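Long-range contacts in neural-cadherin (Drosophila melanogaster, PDB 3UBF), which mediates calcium-dependent cell adhesion by binding preferentially to copies of itself on other cells, and so may help sort different cell types: residues 7-11 with 23-27; 97-101 with 135-139. All blocks are in the same frame, centred on the assembly; numbering follows the deposited sequence.

Interaction 1. Residues 7-11 with 23-27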
ATOM      1  N   LYS A   7      19.862  31.746   6.609  1.00 52.03           N
ATOM      2  CA  LYS A   7      19.395  31.298   5.310  1.00 49.99           C
ATOM      3  C   LYS A   7      18.588  30.033   5.513  1.00 49.60           C
ATOM      4  O   LYS A   7      19.128  29.027   5.951  1.00 49.44           O
ATOM      5  CB  LYS A   7      20.582  31.026   4.380  1.00 47.98           C
ATOM      6  CG  LYS A   7      20.202  30.456   3.025  1.00 45.78           C
ATOM      7  CD  LYS A   7      19.437  31.468   2.198  1.00 46.07           C
ATOM      8  CE  LYS A   7      19.482  31.090   0.733  1.00 45.91           C
ATOM      9  NZ  LYS A   7      18.602  31.984  -0.066  1.00 48.40           N
ATOM     10  N   ARG A   8      17.296  30.105   5.222  1.00 50.41           N
ATOM     11  CA  ARG A   8      16.398  28.959   5.318  1.00 50.71           C
ATOM     12  C   ARG A   8      15.951  28.587   3.920  1.00 49.10           C
ATOM     13  O   ARG A   8      15.606  29.458   3.127  1.00 49.61           O
ATOM     14  CB  ARG A   8      15.176  29.287   6.171  1.00 53.57           C
ATOM     15  CG  ARG A   8      15.494  29.469   7.638  1.00 57.40           C
ATOM     16  CD  ARG A   8      14.266  29.900   8.432  1.00 63.92           C
ATOM     17  NE  ARG A   8      14.537  29.920   9.870  1.00 68.32           N
ATOM     18  CZ  ARG A   8      14.549  28.836  10.644  1.00 70.00           C
ATOM     19  NH1 ARG A   8      14.307  27.634  10.125  1.00 68.15           N
ATOM     20  NH2 ARG A   8      14.807  28.954  11.940  1.00 72.54           N
ATOM     21  N   ILE A   9      15.974  27.294   3.614  1.00 47.54           N
ATOM     22  CA  ILE A   9      15.616  26.841   2.288  1.00 46.14           C
ATOM     23  C   ILE A   9      15.236  25.361   2.329  1.00 46.00           C
ATOM     24  O   ILE A   9      15.825  24.579   3.070  1.00 45.58           O
ATOM     25  CB  ILE A   9      16.751  27.162   1.282  1.00 44.43           C
ATOM     26  CG1 ILE A   9      16.233  27.181  -0.154  1.00 44.84           C
ATOM     27  CG2 ILE A   9      17.957  26.254   1.494  1.00 43.31           C
ATOM     28  CD1 ILE A   9      17.222  27.798  -1.154  1.00 44.72           C
ATOM     29  N   GLU A  10      14.234  25.004   1.531  1.00 46.72           N
ATOM     30  CA  GLU A  10      13.664  23.668   1.488  1.00 47.16           C
ATOM     31  C   GLU A  10      14.053  22.946   0.188  1.00 45.96           C
ATOM     32  O   GLU A  10      13.879  23.474  -0.914  1.00 45.82           O
ATOM     33  CB  GLU A  10      12.137  23.771   1.605  1.00 49.69           C
ATOM     34  CG  GLU A  10      11.387  22.477   1.922  1.00 52.20           C
ATOM     35  CD  GLU A  10       9.882  22.708   2.057  1.00 58.77           C
ATOM     36  OE1 GLU A  10       9.461  23.522   2.918  1.00 62.07           O
ATOM     37  OE2 GLU A  10       9.110  22.083   1.294  1.00 61.16           O
ATOM     38  N   PHE A  11      14.594  21.742   0.334  1.00 44.77           N
ATOM     39  CA  PHE A  11      14.868  20.872  -0.799  1.00 44.41           C
ATOM     40  C   PHE A  11      14.443  19.441  -0.491  1.00 45.11           C
ATOM     41  O   PHE A  11      14.331  19.046   0.664  1.00 45.24           O
ATOM     42  CB  PHE A  11      16.348  20.925  -1.196  1.00 43.31           C
ATOM     43  CG  PHE A  11      16.730  22.187  -1.894  1.00 42.46           C
ATOM     44  CD1 PHE A  11      17.439  23.176  -1.220  1.00 41.03           C
ATOM     45  CD2 PHE A  11      16.337  22.414  -3.212  1.00 43.40           C
ATOM     46  CE1 PHE A  11      17.772  24.366  -1.850  1.00 40.66           C
ATOM     47  CE2 PHE A  11      16.667  23.615  -3.861  1.00 43.68           C
ATOM     48  CZ  PHE A  11      17.384  24.591  -3.174  1.00 41.91           C
ATOM     49  N   VAL A  23      23.244  22.989  -5.441  1.00 44.89           N
ATOM     50  CA  VAL A  23      21.842  23.032  -5.059  1.00 44.07           C
ATOM     51  C   VAL A  23      21.327  24.470  -5.077  1.00 43.40           C
ATOM     52  O   VAL A  23      20.288  24.776  -5.668  1.00 43.93           O
ATOM     53  CB  VAL A  23      21.591  22.363  -3.693  1.00 43.51           C
ATOM     54  CG1 VAL A  23      20.089  22.190  -3.468  1.00 43.21           C
ATOM     55  CG2 VAL A  23      22.274  20.990  -3.644  1.00 44.78           C
ATOM     56  N   PHE A  24      22.061  25.359  -4.436  1.00 42.31           N
ATOM     57  CA  PHE A  24      21.661  26.741  -4.442  1.00 42.01           C
ATOM     58  C   PHE A  24      22.867  27.631  -4.216  1.00 42.09           C
ATOM     59  O   PHE A  24      23.921  27.182  -3.737  1.00 41.82           O
ATOM     60  CB  PHE A  24      20.538  27.018  -3.418  1.00 41.26           C
ATOM     61  CG  PHE A  24      20.960  26.859  -1.983  1.00 40.26           C
ATOM     62  CD1 PHE A  24      21.267  27.979  -1.209  1.00 40.96           C
ATOM     63  CD2 PHE A  24      21.055  25.591  -1.400  1.00 39.82           C
ATOM     64  CE1 PHE A  24      21.660  27.837   0.135  1.00 40.58           C
ATOM     65  CE2 PHE A  24      21.454  25.438  -0.075  1.00 39.63           C
ATOM     66  CZ  PHE A  24      21.751  26.561   0.699  1.00 39.35           C
ATOM     67  N   GLN A  25      22.676  28.887  -4.598  1.00 42.52           N
ATOM     68  CA  GLN A  25      23.656  29.939  -4.486  1.00 43.34           C
ATOM     69  C   GLN A  25      23.362  30.756  -3.219  1.00 42.54           C
ATOM     70  O   GLN A  25      22.272  31.313  -3.070  1.00 42.61           O
ATOM     71  CB  GLN A  25      23.554  30.816  -5.741  1.00 44.82           C
ATOM     72  CG  GLN A  25      24.475  32.021  -5.786  1.00 47.38           C
ATOM     73  CD  GLN A  25      25.911  31.617  -5.827  1.00 49.21           C
ATOM     74  OE1 GLN A  25      26.390  31.122  -6.850  1.00 51.70           O
ATOM     75  NE2 GLN A  25      26.616  31.800  -4.709  1.00 48.18           N
ATOM     76  N   LEU A  26      24.323  30.803  -2.303  1.00 42.25           N
ATOM     77  CA  LEU A  26      24.269  31.731  -1.186  1.00 42.71           C
ATOM     78  C   LEU A  26      24.476  33.157  -1.705  1.00 44.11           C
ATOM     79  O   LEU A  26      25.350  33.400  -2.549  1.00 44.55           O
ATOM     80  CB  LEU A  26      25.338  31.397  -0.162  1.00 43.08           C
ATOM     81  CG  LEU A  26      25.020  30.232   0.769  1.00 43.30           C
ATOM     82  CD1 LEU A  26      26.280  29.766   1.477  1.00 42.81           C
ATOM     83  CD2 LEU A  26      23.942  30.638   1.771  1.00 45.30           C
ATOM     84  N   GLU A  27      23.663  34.090  -1.210  1.00 44.50           N
ATOM     85  CA  GLU A  27      23.711  35.466  -1.685  1.00 45.69           C
ATOM     86  C   GLU A  27      24.827  36.228  -1.002  1.00 46.62           C
ATOM     87  O   GLU A  27      25.207  35.929   0.137  1.00 46.77           O
ATOM     88  CB  GLU A  27      22.393  36.193  -1.443  1.00 46.78           C
ATOM     89  CG  GLU A  27      21.142  35.394  -1.763  1.00 46.87           C
ATOM     90  CD  GLU A  27      20.597  34.692  -0.542  1.00 47.08           C
ATOM     91  OE1 GLU A  27      21.386  34.016   0.157  1.00 46.31           O
ATOM     92  OE2 GLU A  27      19.380  34.821  -0.283  1.00 48.28           O
TER
HETATM   93  O   HOH W   1      19.337  30.781  -2.656  1.00 21.62           O

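Interaction 2. Residues 97-101 with 135-139. With ZN (zinc ion), chain B; ZN (zinc ion), chain G; CA (calcium ion), chain T; ZN (zinc ion), chain H.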
ATOM      1  N   LYS A  97      13.101  17.492   2.622  1.00 47.41           N
ATOM      2  CA  LYS A  97      11.830  16.798   2.535  1.00 49.72           C
ATOM      3  C   LYS A  97      12.022  15.412   1.931  1.00 50.25           C
ATOM      4  O   LYS A  97      12.596  15.264   0.850  1.00 49.42           O
ATOM      5  CB  LYS A  97      10.824  17.624   1.725  1.00 50.51           C
ATOM      6  CG  LYS A  97       9.655  18.218   2.531  1.00 53.77           C
ATOM      7  CD  LYS A  97      10.076  18.929   3.830  1.00 55.38           C
ATOM      8  CE  LYS A  97       8.859  19.475   4.608  1.00 59.83           C
ATOM      9  NZ  LYS A  97       7.792  18.450   4.924  1.00 62.89           N
ATOM     10  N   ASP A  98      11.568  14.399   2.660  1.00 51.84           N
ATOM     11  CA  ASP A  98      11.564  13.032   2.169  1.00 52.91           C
ATOM     12  C   ASP A  98      10.261  12.831   1.399  1.00 54.97           C
ATOM     13  O   ASP A  98       9.210  12.577   2.000  1.00 57.47           O
ATOM     14  CB  ASP A  98      11.649  12.074   3.357  1.00 53.86           C
ATOM     15  CG  ASP A  98      12.018  10.673   2.955  1.00 54.37           C
ATOM     16  OD1 ASP A  98      12.236  10.430   1.750  1.00 53.67           O
ATOM     17  OD2 ASP A  98      12.087   9.801   3.852  1.00 56.23           O
ATOM     18  N   VAL A  99      10.307  12.971   0.076  1.00 54.91           N
ATOM     19  CA  VAL A  99       9.059  12.972  -0.719  1.00 57.23           C
ATOM     20  C   VAL A  99       8.515  11.553  -0.984  1.00 59.69           C
ATOM     21  O   VAL A  99       7.405  11.390  -1.502  1.00 62.48           O
ATOM     22  CB  VAL A  99       9.170  13.829  -2.028  1.00 56.59           C
ATOM     23  N   ASN A 100       9.302  10.548  -0.596  1.00 59.69           N
ATOM     24  CA  ASN A 100       8.921   9.148  -0.675  1.00 57.69           C
ATOM     25  C   ASN A 100       8.153   8.730   0.596  1.00 55.82           C
ATOM     26  O   ASN A 100       7.531   7.657   0.655  1.00 53.58           O
ATOM     27  CB  ASN A 100      10.177   8.271  -0.808  1.00 58.23           C
ATOM     28  CG  ASN A 100      11.247   8.860  -1.759  1.00 61.91           C
ATOM     29  OD1 ASN A 100      11.396  10.085  -1.904  1.00 65.43           O
ATOM     30  ND2 ASN A 100      12.011   7.971  -2.390  1.00 62.28           N
ATOM     31  N   ASP A 101       8.200   9.602   1.603  1.00 55.98           N
ATOM     32  CA  ASP A 101       7.717   9.306   2.948  1.00 54.43           C
ATOM     33  C   ASP A 101       6.185   9.370   3.031  1.00 52.60           C
ATOM     34  O   ASP A 101       5.625  10.363   3.496  1.00 54.08           O
ATOM     35  CB  ASP A 101       8.360  10.296   3.938  1.00 56.36           C
ATOM     36  CG  ASP A 101       8.288   9.829   5.392  1.00 56.60           C
ATOM     37  OD1 ASP A 101       7.602   8.825   5.676  1.00 55.38           O
ATOM     38  OD2 ASP A 101       8.923  10.476   6.262  1.00 59.66           O
ATOM     39  N   PRO A 135       5.832   2.732   0.743  1.00 40.66           N
ATOM     40  CA  PRO A 135       6.284   3.278  -0.547  1.00 41.85           C
ATOM     41  C   PRO A 135       7.699   3.832  -0.456  1.00 43.35           C
ATOM     42  O   PRO A 135       8.378   3.940  -1.483  1.00 44.68           O
ATOM     43  CB  PRO A 135       5.264   4.388  -0.866  1.00 41.65           C
ATOM     44  CG  PRO A 135       4.506   4.628   0.399  1.00 40.98           C
ATOM     45  CD  PRO A 135       4.542   3.317   1.162  1.00 40.19           C
ATOM     46  N   ASP A 136       8.137   4.172   0.760  1.00 43.46           N
ATOM     47  CA  ASP A 136       9.541   4.501   0.989  1.00 45.59           C
ATOM     48  C   ASP A 136      10.408   3.257   1.194  1.00 45.81           C
ATOM     49  O   ASP A 136      10.332   2.557   2.208  1.00 44.88           O
ATOM     50  CB  ASP A 136       9.723   5.495   2.141  1.00 46.27           C
ATOM     51  CG  ASP A 136      11.059   6.220   2.073  1.00 48.95           C
ATOM     52  OD1 ASP A 136      12.050   5.617   1.601  1.00 51.35           O
ATOM     53  OD2 ASP A 136      11.125   7.394   2.487  1.00 49.50           O
ATOM     54  N   THR A 137      11.239   3.013   0.197  1.00 47.76           N
ATOM     55  CA  THR A 137      12.164   1.889   0.126  1.00 48.87           C
ATOM     56  C   THR A 137      13.178   1.831   1.274  1.00 49.15           C
ATOM     57  O   THR A 137      13.740   0.782   1.561  1.00 49.12           O
ATOM     58  CB  THR A 137      12.856   1.956  -1.256  1.00 51.17           C
ATOM     59  OG1 THR A 137      12.173   1.064  -2.143  1.00 52.13           O
ATOM     60  CG2 THR A 137      14.362   1.630  -1.215  1.00 54.03           C
ATOM     61  N   ASP A 138      13.368   2.964   1.940  1.00 49.62           N
ATOM     62  CA  ASP A 138      14.409   3.136   2.944  1.00 50.84           C
ATOM     63  C   ASP A 138      13.879   2.992   4.370  1.00 49.00           C
ATOM     64  O   ASP A 138      14.574   3.310   5.333  1.00 49.94           O
ATOM     65  CB  ASP A 138      15.047   4.526   2.764  1.00 53.06           C
ATOM     66  CG  ASP A 138      16.523   4.521   3.035  1.00 56.85           C
ATOM     67  OD1 ASP A 138      17.067   3.419   3.280  1.00 58.02           O
ATOM     68  OD2 ASP A 138      17.153   5.612   3.000  1.00 61.23           O
ATOM     69  N   HIS A 139      12.644   2.513   4.488  1.00 46.66           N
ATOM     70  CA  HIS A 139      11.923   2.436   5.758  1.00 45.12           C
ATOM     71  C   HIS A 139      11.764   0.998   6.185  1.00 44.25           C
ATOM     72  O   HIS A 139      11.688   0.111   5.351  1.00 43.63           O
ATOM     73  CB  HIS A 139      10.534   3.042   5.609  1.00 42.85           C
ATOM     74  CG  HIS A 139      10.524   4.534   5.593  1.00 43.80           C
ATOM     75  ND1 HIS A 139       9.407   5.269   5.918  1.00 41.98           N
ATOM     76  CD2 HIS A 139      11.492   5.433   5.293  1.00 44.84           C
ATOM     77  CE1 HIS A 139       9.688   6.555   5.819  1.00 42.23           C
ATOM     78  NE2 HIS A 139      10.945   6.682   5.442  1.00 44.09           N
TER
HETATM   79 ZN    ZN B   1      12.888   8.220   2.895  1.00 45.25          ZN
HETATM   80 ZN    ZN G   6       7.456   4.787   5.925  1.00 49.46          ZN
HETATM   81 CA    CA T 754      16.046   7.971   2.111  1.00 51.38          CA
HETATM   82 ZN    ZN H   7      19.275   5.460   3.500  1.00 64.58          ZN
HETATM   83  O   HOH W   2      13.614   8.203   1.504  1.00  2.00           O
HETATM   84  O   HOH W   3      19.298   4.917   1.457  1.00  8.10           O
HETATM   85  O   HOH W   4      19.176   5.351   5.285  1.00  6.36           O
HETATM   86  O   HOH W   5      17.302   7.749   0.223  1.00  9.13           O

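Interaction 1. Residues 7-11 with 23-27
Strand 7-11 and strand 23-25 face each other across the beta sandwich of the first cadherin domain in this chain. They run nearly antiparallel, at 154°, with axes 9.4 Å apart. That spacing is too wide for backbone pairing, so side chains make the contact. K7, I9 and F11, alternate residues of the strand, point toward the other segment. K7 NZ forms a salt bridge with E27 OE2 at 2.9 Å. A water bridges K7 NZ (2.9 Å) to Q25 O (3.0 Å). The aliphatic part of the lysine packs on apolar groups, with K7 CG 3.9 Å from L26 CD2. Next along the strand, I9 CG2 makes a CH-pi contact over one face of the F24 ring, 4.0 Å from the centroid. F11 is the third inward residue. Its ring lies at 21° to that of F24 but is slid aside, so the two barely overlap; F11 CE1 still comes within 3.5 Å of F24 CD2. V23 CG1 sits over one face of F11, 3.4 Å from the ring centroid. The charged pair thus borders a row of apolar side chains. Strand 3-12 pairs in parallel with strand 88-97, and strand 22-25 pairs antiparallel with strand 51-54. F24 packs between these sheets, touching V92 and I94 on one and V52 on the other.

Interaction 2. Residues 97-101 with 135-139
This contact belongs to a metal-binding linker between successive cadherin domains. The loop after strand 88-97 meets the loop after strand 126-133. Each contains a type I beta turn, from D98 to D101 and from D136 to H139. D136 and N100 have the most surface covered, and their CA atoms are 5.0 Å apart. No direct hydrogen bond joins the segments. A zinc ion does so instead. D98 binds it through OD2 at 2.0 Å and OD1 at 2.6 Å, and D136 binds it through OD2 at 2.0 Å. The shared ion explains how D98 OD2 and D136 OD2 can lie only 2.9 Å apart. E61 also binds this zinc. N100 packs beside the site, with N100 O 3.4 Å from D136 CB. D136 OD1 accepts a hydrogen bond from D138 N at 3.0 Å, which makes an Asx turn. D138, the donor of this turn, binds calcium through OD2 at 2.8 Å and a second zinc through the same atom at 2.2 Å. E13 and E61 share that calcium. H139 is the third main contributor. H139 ND1 binds another zinc at 2.0 Å, completed by D134 and D185. The imidazole edge faces the other loop, where D101 OD1 lies 3.1 Å from H139 CE1.

How the interactions relate
The two contacts come in series along the chain: both segments of interaction 1 precede either segment of interaction 2. Their centres are 22 Å apart. Interaction 1 lies within the sandwich of the first domain here; interaction 2 lies at that domain's junction with the next. Strands 3-12 and 88-97 connect them. They are parallel neighbours in one sheet, and F11 O is 2.8 Å from K97 N, a probable hydrogen bond. Just beyond F11, E13 binds the calcium at the junction. The same strand pair thus runs from the sandwich contact to the metal-binding junction. In cadherins, calcium ions bound at such interfaces usually rigidify the connection between domains.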